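Local structure of carbohydrate esterase family 2 (CE2) (4XVH) at residues A[42-47]-A[79-84]; A[123-128]-A[137-142]; A[230-235]-A[275-280]. The protein probably removes acetyl groups from xylan or related plant polysaccharides, as a fungal esterase that pairs a jelly-roll carbohydrate-binding domain with a Rossmann-like SGNH-hydrolase domain. One frame throughout, in Å; residues are numbered along the deposited sequence.

Contact 1. Residues A[42-47]-A[79-84]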
ATOM      1  N   ASN A  42       0.384  -1.537 -15.812  1.00 22.05           N
ATOM      2  CA  ASN A  42       0.834  -2.178 -14.580  1.00 21.73           C
ATOM      3  C   ASN A  42       2.336  -2.120 -14.523  1.00 21.78           C
ATOM      4  O   ASN A  42       2.974  -1.996 -15.572  1.00 21.67           O
ATOM      5  CB  ASN A  42       0.403  -3.652 -14.523  1.00 21.28           C
ATOM      6  CG  ASN A  42      -1.081  -3.826 -14.639  1.00 22.85           C
ATOM      7  OD1 ASN A  42      -1.803  -3.750 -13.647  1.00 24.04           O
ATOM      8  ND2 ASN A  42      -1.560  -4.020 -15.866  1.00 22.86           N
ATOM      9  N   SER A  43       2.922  -2.269 -13.336  1.00 20.12           N
ATOM     10  CA  SER A  43       4.348  -2.607 -13.306  1.00 19.96           C
ATOM     11  C   SER A  43       4.592  -3.443 -12.077  1.00 19.66           C
ATOM     12  O   SER A  43       3.848  -3.353 -11.107  1.00 18.37           O
ATOM     13  CB  SER A  43       5.257  -1.372 -13.317  1.00 21.00           C
ATOM     14  OG  SER A  43       5.136  -0.609 -12.140  1.00 20.71           O
ATOM     15  N   VAL A  44       5.615  -4.273 -12.150  1.00 18.33           N
ATOM     16  CA  VAL A  44       5.936  -5.190 -11.087  1.00 19.14           C
ATOM     17  C   VAL A  44       7.429  -5.171 -10.903  1.00 18.68           C
ATOM     18  O   VAL A  44       8.176  -4.847 -11.855  1.00 18.97           O
ATOM     19  CB  VAL A  44       5.489  -6.662 -11.412  1.00 18.30           C
ATOM     20  CG1 VAL A  44       3.977  -6.762 -11.638  1.00 18.22           C
ATOM     21  CG2 VAL A  44       6.258  -7.172 -12.641  1.00 19.74           C
ATOM     22  N   ASP A  45       7.850  -5.515  -9.690  1.00 17.86           N
ATOM     23  CA  ASP A  45       9.233  -5.875  -9.378  1.00 18.92           C
ATOM     24  C   ASP A  45       9.370  -7.381  -9.423  1.00 19.07           C
ATOM     25  O   ASP A  45       8.584  -8.074  -8.768  1.00 19.85           O
ATOM     26  CB  ASP A  45       9.627  -5.411  -7.973  1.00 17.68           C
ATOM     27  CG  ASP A  45       9.998  -3.955  -7.901  1.00 19.16           C
ATOM     28  OD1 ASP A  45      10.020  -3.264  -8.949  1.00 19.33           O
ATOM     29  OD2 ASP A  45      10.321  -3.509  -6.774  1.00 18.84           O
ATOM     30  N   LEU A  46      10.377  -7.899 -10.115  1.00 18.14           N
ATOM     31  CA  LEU A  46      10.666  -9.334 -10.044  1.00 17.31           C
ATOM     32  C   LEU A  46      12.017  -9.489  -9.357  1.00 17.41           C
ATOM     33  O   LEU A  46      13.030  -8.959  -9.861  1.00 17.77           O
ATOM     34  CB  LEU A  46      10.668  -9.959 -11.453  1.00 17.35           C
ATOM     35  CG  LEU A  46      10.961 -11.466 -11.501  1.00 18.95           C
ATOM     36  CD1 LEU A  46       9.756 -12.258 -10.994  1.00 17.56           C
ATOM     37  CD2 LEU A  46      11.332 -11.863 -12.924  1.00 20.57           C
ATOM     38  N   VAL A  47      12.049 -10.157  -8.202  1.00 16.44           N
ATOM     39  CA  VAL A  47      13.280 -10.264  -7.427  1.00 17.52           C
ATOM     40  C   VAL A  47      13.747 -11.721  -7.440  1.00 20.69           C
ATOM     41  O   VAL A  47      13.019 -12.618  -7.019  1.00 20.59           O
ATOM     42  CB  VAL A  47      13.107  -9.767  -5.971  1.00 17.33           C
ATOM     43  CG1 VAL A  47      14.285 -10.216  -5.118  1.00 16.56           C
ATOM     44  CG2 VAL A  47      12.963  -8.216  -5.949  1.00 15.96           C
ATOM     45  N   LEU A  79       7.664 -11.862  -6.766  1.00 20.45           N
ATOM     46  CA  LEU A  79       7.022 -10.878  -7.633  1.00 20.97           C
ATOM     47  C   LEU A  79       6.116  -9.972  -6.829  1.00 19.56           C
ATOM     48  O   LEU A  79       5.231 -10.472  -6.112  1.00 18.48           O
ATOM     49  CB  LEU A  79       6.173 -11.587  -8.706  1.00 23.91           C
ATOM     50  CG  LEU A  79       5.368 -10.699  -9.665  1.00 25.40           C
ATOM     51  CD1 LEU A  79       6.322 -10.114 -10.684  1.00 26.32           C
ATOM     52  CD2 LEU A  79       4.260 -11.487 -10.390  1.00 27.12           C
ATOM     53  N   ARG A  80       6.275  -8.661  -6.981  1.00 19.26           N
ATOM     54  CA  ARG A  80       5.369  -7.738  -6.324  1.00 20.02           C
ATOM     55  C   ARG A  80       4.904  -6.587  -7.208  1.00 20.95           C
ATOM     56  O   ARG A  80       5.718  -5.996  -7.925  1.00 18.98           O
ATOM     57  CB  ARG A  80       6.027  -7.186  -5.087  1.00 20.17           C
ATOM     58  CG  ARG A  80       5.888  -8.142  -3.906  1.00 20.63           C
ATOM     59  CD  ARG A  80       6.449  -7.483  -2.741  1.00 20.15           C
ATOM     60  NE  ARG A  80       6.544  -8.299  -1.528  1.00 20.54           N
ATOM     61  CZ  ARG A  80       5.544  -8.547  -0.686  1.00 20.92           C
ATOM     62  NH1 ARG A  80       4.311  -8.154  -0.967  1.00 21.45           N
ATOM     63  NH2 ARG A  80       5.777  -9.228   0.425  1.00 21.47           N
ATOM     64  N   ARG A  81       3.619  -6.295  -7.191  1.00 17.36           N
ATOM     65  CA  ARG A  81       3.056  -5.195  -7.919  1.00 18.83           C
ATOM     66  C   ARG A  81       3.572  -3.879  -7.376  1.00 18.11           C
ATOM     67  O   ARG A  81       3.470  -3.619  -6.236  1.00 18.13           O
ATOM     68  CB  ARG A  81       1.551  -5.163  -7.759  1.00 20.67           C
ATOM     69  CG  ARG A  81       0.736  -5.446  -8.976  1.00 22.75           C
ATOM     70  CD  ARG A  81      -0.703  -5.636  -8.599  1.00 22.72           C
ATOM     71  NE  ARG A  81      -1.622  -4.540  -8.772  1.00 22.50           N
ATOM     72  CZ  ARG A  81      -1.886  -3.936  -9.906  1.00 22.74           C
ATOM     73  NH1 ARG A  81      -1.195  -4.207 -10.964  1.00 22.72           N
ATOM     74  NH2 ARG A  81      -2.787  -3.014  -9.952  1.00 22.92           N
ATOM     75  N   ARG A  82       4.018  -3.029  -8.257  1.00 16.33           N
ATOM     76  CA  ARG A  82       4.447  -1.682  -7.889  1.00 15.57           C
ATOM     77  C   ARG A  82       3.266  -0.697  -7.888  1.00 17.46           C
ATOM     78  O   ARG A  82       3.308   0.334  -7.202  1.00 15.83           O
ATOM     79  CB  ARG A  82       5.492  -1.166  -8.901  1.00 16.14           C
ATOM     80  CG  ARG A  82       6.805  -1.931  -8.918  1.00 16.26           C
ATOM     81  CD  ARG A  82       7.520  -1.748 -10.236  1.00 17.60           C
ATOM     82  NE  ARG A  82       7.849  -0.357 -10.549  1.00 17.06           N
ATOM     83  CZ  ARG A  82       8.938   0.287 -10.101  1.00 19.41           C
ATOM     84  NH1 ARG A  82       9.828  -0.324  -9.320  1.00 17.15           N
ATOM     85  NH2 ARG A  82       9.166   1.553 -10.469  1.00 20.08           N
ATOM     86  N   SER A  83       2.255  -0.998  -8.714  1.00 16.98           N
ATOM     87  CA  SER A  83       1.230  -0.031  -9.088  1.00 16.95           C
ATOM     88  C   SER A  83      -0.146  -0.377  -8.540  1.00 17.24           C
ATOM     89  O   SER A  83      -0.295  -1.331  -7.761  1.00 18.13           O
ATOM     90  CB  SER A  83       1.155   0.094 -10.625  1.00 16.98           C
ATOM     91  OG  SER A  83       0.920  -1.173 -11.223  1.00 16.76           O
ATOM     92  N   GLU A  84      -1.169   0.362  -8.969  1.00 16.41           N
ATOM     93  CA  GLU A  84      -2.453   0.324  -8.256  1.00 17.77           C
ATOM     94  C   GLU A  84      -3.641   0.008  -9.176  1.00 19.38           C
ATOM     95  O   GLU A  84      -3.538   0.117 -10.398  1.00 19.25           O
ATOM     96  CB  GLU A  84      -2.680   1.671  -7.548  1.00 17.48           C
ATOM     97  CG  GLU A  84      -2.950   2.814  -8.560  1.00 16.85           C
ATOM     98  CD  GLU A  84      -3.197   4.145  -7.865  1.00 16.94           C
ATOM     99  OE1 GLU A  84      -4.233   4.258  -7.151  1.00 16.81           O
ATOM    100  OE2 GLU A  84      -2.339   5.051  -8.017  1.00 16.09           O
TER
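Arg82 reaches across to Asp45 where two antiparallel strands of the jelly roll give way to loop, and the two side chains meet at about a right angle. NH1 of Arg82 donates to the syn side of Asp45 OD1 at 3.0 Å in a salt bridge, although the carboxylate and guanidinium planes are turned 46° apart. A bend in the arginine chain (chi3 60°) puts NE beside Ser43 OG, with a weak bond of 3.2 Å; the stronger partner of that hydroxyl is Ala135 O. Arginine suits this place because its other terminal nitrogen, NH2, still reaches Asp126 and Ala136 O.

A second arginine works just beyond the end of the strand pair. Arg81 NH1 donates to Asn42 OD1 at 2.8 Å, the amide and guanidinium planes 54° apart, while Ser83 O lies above one guanidinium face, offset toward its rim. Arg82 N to Ser43 O continues the backbone pairing past the strands; then a small hydroxyl takes over, Ser83 OG accepting a hydrogen bond from Ser43 N at 3.1 Å. Within the strands, Asp45 and Arg80 form a hydrogen-bonded pair, Asp45 N to Arg80 O at 2.8 Å.

On the same face as Arg81, Val44, Leu46 and Leu79 form an apolar patch: Leu79 CD1 lies 3.5 Å from Val44 CG2 and 4.1 Å from Leu46 CD1. These branched residues face the second sheet of the sandwich, meeting Ile64 of strand 63-65 and Ile90 of strand 88-97. Within their own sheet, strand 44-48 pairs further with strand 54-56, and strand 73-81 with strand 21-28.

Contact 2. Residues A[123-128]-A[137-142]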
ATOM      1  N   TYR A 123       2.419   6.442  -5.459  1.00 15.42           N
ATOM      2  CA  TYR A 123       2.197   7.353  -6.594  1.00 17.03           C
ATOM      3  C   TYR A 123       3.438   8.183  -6.900  1.00 17.80           C
ATOM      4  O   TYR A 123       3.950   8.866  -6.006  1.00 17.26           O
ATOM      5  CB  TYR A 123       1.016   8.274  -6.240  1.00 17.70           C
ATOM      6  CG  TYR A 123       0.520   9.209  -7.320  1.00 18.42           C
ATOM      7  CD1 TYR A 123       1.248  10.350  -7.667  1.00 18.43           C
ATOM      8  CD2 TYR A 123      -0.694   8.968  -7.965  1.00 18.28           C
ATOM      9  CE1 TYR A 123       0.802  11.214  -8.638  1.00 21.18           C
ATOM     10  CE2 TYR A 123      -1.170   9.836  -8.945  1.00 21.02           C
ATOM     11  CZ  TYR A 123      -0.414  10.957  -9.281  1.00 22.71           C
ATOM     12  OH  TYR A 123      -0.848  11.828 -10.254  1.00 23.41           O
ATOM     13  N   GLY A 124       3.916   8.172  -8.145  1.00 13.91           N
ATOM     14  CA  GLY A 124       4.942   9.141  -8.538  1.00 14.82           C
ATOM     15  C   GLY A 124       6.313   8.986  -7.891  1.00 17.27           C
ATOM     16  O   GLY A 124       7.206   9.822  -8.100  1.00 17.93           O
ATOM     17  N   LEU A 125       6.493   7.890  -7.142  1.00 16.11           N
ATOM     18  CA  LEU A 125       7.667   7.737  -6.272  1.00 15.84           C
ATOM     19  C   LEU A 125       8.988   7.761  -7.068  1.00 17.49           C
ATOM     20  O   LEU A 125       9.958   8.410  -6.666  1.00 17.10           O
ATOM     21  CB  LEU A 125       7.534   6.436  -5.463  1.00 13.29           C
ATOM     22  CG  LEU A 125       8.468   6.218  -4.267  1.00 12.99           C
ATOM     23  CD1 LEU A 125       7.843   5.174  -3.301  1.00 11.58           C
ATOM     24  CD2 LEU A 125       9.898   5.783  -4.701  1.00 17.26           C
ATOM     25  N   ASP A 126       9.018   7.056  -8.201  1.00 18.37           N
ATOM     26  CA  ASP A 126      10.238   6.980  -9.003  1.00 19.92           C
ATOM     27  C   ASP A 126      10.353   8.176  -9.936  1.00 20.59           C
ATOM     28  O   ASP A 126      11.305   8.256 -10.721  1.00 20.48           O
ATOM     29  CB  ASP A 126      10.268   5.689  -9.854  1.00 22.43           C
ATOM     30  CG  ASP A 126      10.618   4.433  -9.044  1.00 24.49           C
ATOM     31  OD1 ASP A 126      10.593   4.468  -7.816  1.00 23.01           O
ATOM     32  OD2 ASP A 126      10.906   3.377  -9.653  1.00 26.85           O
ATOM     33  N   GLY A 127       9.360   9.065  -9.925  1.00 19.01           N
ATOM     34  CA  GLY A 127       9.351  10.128 -10.923  1.00 22.73           C
ATOM     35  C   GLY A 127      10.248  11.286 -10.504  1.00 26.73           C
ATOM     36  O   GLY A 127      10.475  11.500  -9.322  1.00 28.89           O
ATOM     37  N   THR A 128      10.778  12.015 -11.480  1.00 28.80           N
ATOM     38  CA  THR A 128      11.522  13.238 -11.221  1.00 30.58           C
ATOM     39  C   THR A 128      10.567  14.406 -11.463  1.00 30.37           C
ATOM     40  O   THR A 128      10.090  14.558 -12.585  1.00 29.75           O
ATOM     41  CB  THR A 128      12.741  13.378 -12.168  1.00 52.73           C
ATOM     42  OG1 THR A 128      13.525  12.174 -12.161  1.00 51.67           O
ATOM     43  CG2 THR A 128      13.604  14.580 -11.778  1.00 54.40           C
ATOM     44  N   LEU A 137       5.977   4.358 -12.999  1.00 16.85           N
ATOM     45  CA  LEU A 137       6.663   5.239 -12.032  1.00 17.34           C
ATOM     46  C   LEU A 137       6.220   4.996 -10.591  1.00 17.80           C
ATOM     47  O   LEU A 137       6.882   5.427  -9.639  1.00 16.86           O
ATOM     48  CB  LEU A 137       6.453   6.703 -12.395  1.00 18.20           C
ATOM     49  CG  LEU A 137       7.223   7.127 -13.671  1.00 20.53           C
ATOM     50  CD1 LEU A 137       7.011   8.601 -13.996  1.00 22.26           C
ATOM     51  CD2 LEU A 137       8.736   6.851 -13.538  1.00 22.02           C
ATOM     52  N   GLU A 138       5.076   4.338 -10.423  1.00 17.04           N
ATOM     53  CA  GLU A 138       4.638   3.976  -9.087  1.00 15.79           C
ATOM     54  C   GLU A 138       5.588   2.925  -8.529  1.00 17.05           C
ATOM     55  O   GLU A 138       6.102   2.094  -9.281  1.00 18.34           O
ATOM     56  CB  GLU A 138       3.186   3.473  -9.120  1.00 16.04           C
ATOM     57  CG  GLU A 138       2.255   4.550  -9.622  1.00 16.92           C
ATOM     58  CD  GLU A 138       0.815   4.254  -9.295  1.00 18.83           C
ATOM     59  OE1 GLU A 138       0.464   3.051  -9.347  1.00 18.09           O
ATOM     60  OE2 GLU A 138       0.053   5.219  -8.974  1.00 18.34           O
ATOM     61  N   ASP A 139       5.805   2.924  -7.217  1.00 15.08           N
ATOM     62  CA  ASP A 139       6.792   1.996  -6.677  1.00 16.51           C
ATOM     63  C   ASP A 139       6.410   1.580  -5.257  1.00 15.96           C
ATOM     64  O   ASP A 139       7.055   1.985  -4.295  1.00 15.59           O
ATOM     65  CB  ASP A 139       8.195   2.639  -6.696  1.00 15.59           C
ATOM     66  CG  ASP A 139       9.327   1.626  -6.543  1.00 16.34           C
ATOM     67  OD1 ASP A 139       9.071   0.506  -6.049  1.00 15.29           O
ATOM     68  OD2 ASP A 139      10.496   1.952  -6.922  1.00 18.39           O
ATOM     69  N   ASN A 140       5.349   0.780  -5.137  1.00 15.23           N
ATOM     70  CA  ASN A 140       4.872   0.394  -3.821  1.00 13.36           C
ATOM     71  C   ASN A 140       5.981  -0.243  -2.975  1.00 13.15           C
ATOM     72  O   ASN A 140       6.001  -0.011  -1.782  1.00 14.03           O
ATOM     73  CB  ASN A 140       3.662  -0.567  -3.922  1.00 13.11           C
ATOM     74  CG  ASN A 140       3.040  -0.868  -2.550  1.00 13.67           C
ATOM     75  OD1 ASN A 140       3.109  -2.007  -2.054  1.00 14.24           O
ATOM     76  ND2 ASN A 140       2.448   0.169  -1.917  1.00 12.11           N
ATOM     77  N   PRO A 141       6.890  -1.056  -3.580  1.00 13.55           N
ATOM     78  CA  PRO A 141       7.917  -1.689  -2.722  1.00 13.26           C
ATOM     79  C   PRO A 141       8.880  -0.692  -2.055  1.00 14.45           C
ATOM     80  O   PRO A 141       9.659  -1.104  -1.158  1.00 14.03           O
ATOM     81  CB  PRO A 141       8.684  -2.599  -3.687  1.00 12.99           C
ATOM     82  CG  PRO A 141       7.667  -2.980  -4.764  1.00 14.26           C
ATOM     83  CD  PRO A 141       6.810  -1.707  -4.917  1.00 13.37           C
ATOM     84  N   LYS A 142       8.860   0.573  -2.485  1.00 13.20           N
ATOM     85  CA  LYS A 142       9.739   1.571  -1.864  1.00 13.64           C
ATOM     86  C   LYS A 142       8.995   2.526  -0.939  1.00 12.67           C
ATOM     87  O   LYS A 142       9.569   3.521  -0.484  1.00 13.06           O
ATOM     88  CB  LYS A 142      10.475   2.394  -2.922  1.00 15.60           C
ATOM     89  CG  LYS A 142      11.572   1.574  -3.645  1.00 16.89           C
ATOM     90  CD  LYS A 142      12.553   2.513  -4.401  1.00 20.05           C
ATOM     91  CE  LYS A 142      13.736   1.727  -4.966  1.00 21.95           C
ATOM     92  NZ  LYS A 142      14.731   2.650  -5.661  1.00 24.38           N
TER
HETATM   93  O   HOH W   1      13.789   3.076  -7.902  1.00 61.93           O
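The backbone N of Asp126 donates to Leu137 O at 3.0 Å. This bond ties a type I beta turn, Gly124 to Gly127, to the far limb of the long loop that follows helix 118-121 in the SGNH-hydrolase domain. Glycine fits the opening position of the turn, where phi is positive (68°). At the closing position Gly127 N bonds back to Gly124 O, and Leu137 CD1 packs against the bare CA of Gly127 at 4.2 Å.

Beyond the turn two acids converge, their carboxylate planes 73° apart: Asp126 OD1 stands 2.7 Å from Asp139 OD2. At this distance one acid may hold a proton. Arg82, which forms a salt bridge with Asp126 OD2 and a long, weak ion pair with Asp139, probably offsets any remaining negative charge.

Leu125 sets its two methyls against Asp139 and Lys142, which flank Asn140 and Pro141. CD1 comes within 3.4 Å of Asp139 O, and Ala309 and His312 of helix 309-327 also pack on this leucine.

At the other end, the Tyr123 side chain lies about 4 Å from the bound polyether (nearest atoms), and its ring meets that of His306, which lines the same pocket; the tyrosine OH bonds to Asp304 OD2. Glu138 OE2, held by Asn133 ND2, approaches the Tyr123 ring obliquely, 4.0 Å from Tyr123 CD2.

Contact 3. Residues A[230-235]-A[275-280]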
ATOM      1  N   ALA A 230     -16.219  15.537  11.989  1.00 33.21           N
ATOM      2  CA  ALA A 230     -16.600  14.361  11.207  1.00 32.23           C
ATOM      3  C   ALA A 230     -15.369  13.547  10.819  1.00 30.12           C
ATOM      4  O   ALA A 230     -15.394  12.313  10.849  1.00 30.18           O
ATOM      5  CB  ALA A 230     -17.378  14.768   9.976  1.00 33.22           C
ATOM      6  N   TYR A 231     -14.277  14.224  10.472  1.00 28.37           N
ATOM      7  CA  TYR A 231     -13.037  13.502  10.118  1.00 26.05           C
ATOM      8  C   TYR A 231     -12.544  12.680  11.327  1.00 26.95           C
ATOM      9  O   TYR A 231     -12.250  11.477  11.229  1.00 25.54           O
ATOM     10  CB  TYR A 231     -11.977  14.497   9.653  1.00 25.57           C
ATOM     11  CG  TYR A 231     -10.588  13.929   9.404  1.00 23.97           C
ATOM     12  CD1 TYR A 231     -10.324  13.121   8.300  1.00 21.63           C
ATOM     13  CD2 TYR A 231      -9.541  14.247  10.257  1.00 23.80           C
ATOM     14  CE1 TYR A 231      -9.052  12.612   8.080  1.00 23.90           C
ATOM     15  CE2 TYR A 231      -8.269  13.744  10.059  1.00 23.38           C
ATOM     16  CZ  TYR A 231      -8.012  12.941   8.976  1.00 23.20           C
ATOM     17  OH  TYR A 231      -6.726  12.468   8.797  1.00 21.60           O
ATOM     18  N   THR A 232     -12.505  13.336  12.478  1.00 29.03           N
ATOM     19  CA  THR A 232     -12.133  12.691  13.733  1.00 29.04           C
ATOM     20  C   THR A 232     -13.055  11.511  14.063  1.00 29.70           C
ATOM     21  O   THR A 232     -12.588  10.409  14.375  1.00 28.24           O
ATOM     22  CB  THR A 232     -12.195  13.702  14.888  1.00 31.40           C
ATOM     23  OG1 THR A 232     -11.421  14.861  14.561  1.00 31.38           O
ATOM     24  CG2 THR A 232     -11.679  13.077  16.187  1.00 31.93           C
ATOM     25  N   ASP A 233     -14.367  11.772  14.037  1.00 30.83           N
ATOM     26  CA  ASP A 233     -15.355  10.743  14.349  1.00 31.63           C
ATOM     27  C   ASP A 233     -15.192   9.536  13.415  1.00 29.28           C
ATOM     28  O   ASP A 233     -15.321   8.395  13.843  1.00 29.69           O
ATOM     29  CB  ASP A 233     -16.783  11.283  14.225  1.00 33.99           C
ATOM     30  CG  ASP A 233     -17.181  12.246  15.353  1.00 37.48           C
ATOM     31  OD1 ASP A 233     -16.461  12.362  16.366  1.00 37.74           O
ATOM     32  OD2 ASP A 233     -18.256  12.889  15.212  1.00 38.88           O
ATOM     33  N   ALA A 234     -14.933   9.798  12.131  1.00 26.99           N
ATOM     34  CA  ALA A 234     -14.787   8.744  11.141  1.00 26.03           C
ATOM     35  C   ALA A 234     -13.531   7.924  11.347  1.00 25.25           C
ATOM     36  O   ALA A 234     -13.504   6.709  11.074  1.00 24.42           O
ATOM     37  CB  ALA A 234     -14.761   9.329   9.749  1.00 24.63           C
ATOM     38  N   MET A 235     -12.470   8.600  11.765  1.00 24.54           N
ATOM     39  CA  MET A 235     -11.218   7.903  12.049  1.00 24.04           C
ATOM     40  C   MET A 235     -11.447   6.906  13.209  1.00 24.98           C
ATOM     41  O   MET A 235     -11.028   5.764  13.140  1.00 24.91           O
ATOM     42  CB  MET A 235     -10.119   8.906  12.393  1.00 23.97           C
ATOM     43  CG  MET A 235      -8.755   8.270  12.629  1.00 23.14           C
ATOM     44  SD  MET A 235      -8.002   7.591  11.095  1.00 27.72           S
ATOM     45  CE  MET A 235      -7.338   9.069  10.299  1.00 25.65           C
ATOM     46  N   THR A 275      -3.275  17.070  12.434  1.00 25.92           N
ATOM     47  CA  THR A 275      -2.492  16.433  13.476  1.00 25.35           C
ATOM     48  C   THR A 275      -3.282  16.363  14.761  1.00 26.97           C
ATOM     49  O   THR A 275      -3.373  15.305  15.387  1.00 26.77           O
ATOM     50  CB  THR A 275      -1.177  17.171  13.695  1.00 24.99           C
ATOM     51  OG1 THR A 275      -0.404  17.057  12.495  1.00 22.71           O
ATOM     52  CG2 THR A 275      -0.412  16.573  14.873  1.00 22.20           C
ATOM     53  N   ASN A 276      -3.908  17.478  15.126  1.00 27.68           N
ATOM     54  CA  ASN A 276      -4.707  17.506  16.348  1.00 29.73           C
ATOM     55  C   ASN A 276      -5.921  16.585  16.268  1.00 29.17           C
ATOM     56  O   ASN A 276      -6.283  15.927  17.253  1.00 28.54           O
ATOM     57  CB  ASN A 276      -5.154  18.946  16.653  1.00 32.57           C
ATOM     58  CG  ASN A 276      -3.996  19.825  17.120  1.00 34.00           C
ATOM     59  OD1 ASN A 276      -3.006  19.317  17.642  1.00 33.96           O
ATOM     60  ND2 ASN A 276      -4.134  21.149  16.961  1.00 35.38           N
ATOM     61  N   ALA A 277      -6.565  16.553  15.100  1.00 27.84           N
ATOM     62  CA  ALA A 277      -7.705  15.662  14.896  1.00 27.38           C
ATOM     63  C   ALA A 277      -7.304  14.191  15.084  1.00 27.13           C
ATOM     64  O   ALA A 277      -8.018  13.416  15.726  1.00 27.31           O
ATOM     65  CB  ALA A 277      -8.305  15.869  13.533  1.00 25.62           C
ATOM     66  N   ILE A 278      -6.149  13.816  14.559  1.00 22.66           N
ATOM     67  CA  ILE A 278      -5.710  12.443  14.702  1.00 24.78           C
ATOM     68  C   ILE A 278      -5.374  12.116  16.156  1.00 24.42           C
ATOM     69  O   ILE A 278      -5.753  11.052  16.657  1.00 24.45           O
ATOM     70  CB  ILE A 278      -4.501  12.153  13.755  1.00 22.37           C
ATOM     71  CG1 ILE A 278      -5.012  12.092  12.309  1.00 20.85           C
ATOM     72  CG2 ILE A 278      -3.778  10.852  14.130  1.00 22.97           C
ATOM     73  CD1 ILE A 278      -3.904  12.052  11.247  1.00 19.28           C
ATOM     74  N   LYS A 279      -4.709  13.039  16.840  1.00 24.01           N
ATOM     75  CA  LYS A 279      -4.378  12.834  18.244  1.00 26.74           C
ATOM     76  C   LYS A 279      -5.633  12.675  19.068  1.00 29.42           C
ATOM     77  O   LYS A 279      -5.701  11.844  19.986  1.00 29.38           O
ATOM     78  CB  LYS A 279      -3.541  14.001  18.781  1.00 28.12           C
ATOM     79  CG  LYS A 279      -2.123  14.065  18.172  1.00 28.46           C
ATOM     80  CD  LYS A 279      -1.324  15.184  18.819  1.00 33.06           C
ATOM     81  CE  LYS A 279       0.134  15.209  18.364  1.00 35.47           C
ATOM     82  NZ  LYS A 279       0.866  16.379  18.983  1.00 37.93           N
ATOM     83  N   ASN A 280      -6.630  13.491  18.757  1.00 30.49           N
ATOM     84  CA  ASN A 280      -7.939  13.330  19.384  1.00 33.77           C
ATOM     85  C   ASN A 280      -8.500  11.924  19.165  1.00 31.20           C
ATOM     86  O   ASN A 280      -8.945  11.283  20.107  1.00 32.06           O
ATOM     87  CB  ASN A 280      -8.924  14.381  18.855  1.00 38.05           C
ATOM     88  CG  ASN A 280      -8.813  15.703  19.585  1.00 43.69           C
ATOM     89  OD1 ASN A 280      -8.232  15.783  20.670  1.00 45.28           O
ATOM     90  ND2 ASN A 280      -9.385  16.753  18.998  1.00 46.17           N
TER
HETATM   91  O   HOH W   2     -10.802  16.586  16.506  1.00 29.81           O
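Thr232 and Ala277 mark the closest backbone approach of two helices that run in roughly the same direction, their CA atoms 5.5 Å apart. The local axes come within 8.9 Å of each other at a crossing angle of -38°. A separation this short suits the small alanine: its CB points at the other helix and lies 3.4 Å from Thr232 OG1.

The same methyl meets the edge of the Tyr231 ring, in its plane, 3.9 Å from CD2. Tyr231 has CG anti to the backbone N (chi1 173°), and the ring reaches on past Ala277 until its OH lies 3.8 Å from Ile278 CD1. Met235 CE adds a looser touch on Ile278 CG1. Both Met235 and Ile278 also pack on Leu253 of strand 250-254, the parallel-sheet strand that comes between these two helices in the chain.

The hydroxyls of Tyr231 and Thr232 are bonded mainly outside the pair. Tyr231 OH bonds to Leu212 O and Gln274 NE2, and Thr232 OG1 to Val228 O. Where Asn280 is exposed, a water donates to Thr232 OG1 at 2.7 Å and accepts from Asn280 ND2. The helices are therefore joined across these segments by apolar fit, with one water bridge as the polar link.

Overall arrangement
Contacts 1 and 2 are neighbours, their centres 11 Å apart, and they touch although they belong to the carbohydrate-binding and hydrolase parts of the chain: besides the arginine already met, Glu84 of the former comes close to Glu138 of the latter. Polar contacts are prominent where the two domains meet here, near the pocket holding the polyether. Contact 1 is buried and adds a strand pair with an apolar patch; contact 2 is partly buried and joins loop to loop. Contact 3 lies in the same hydrolase part as contact 2, but its centre is about 28 Å from that of contact 2 and 33 Å from that of contact 1. There, the helices pack along a buried seam through small and apolar side chains beside the parallel sheet.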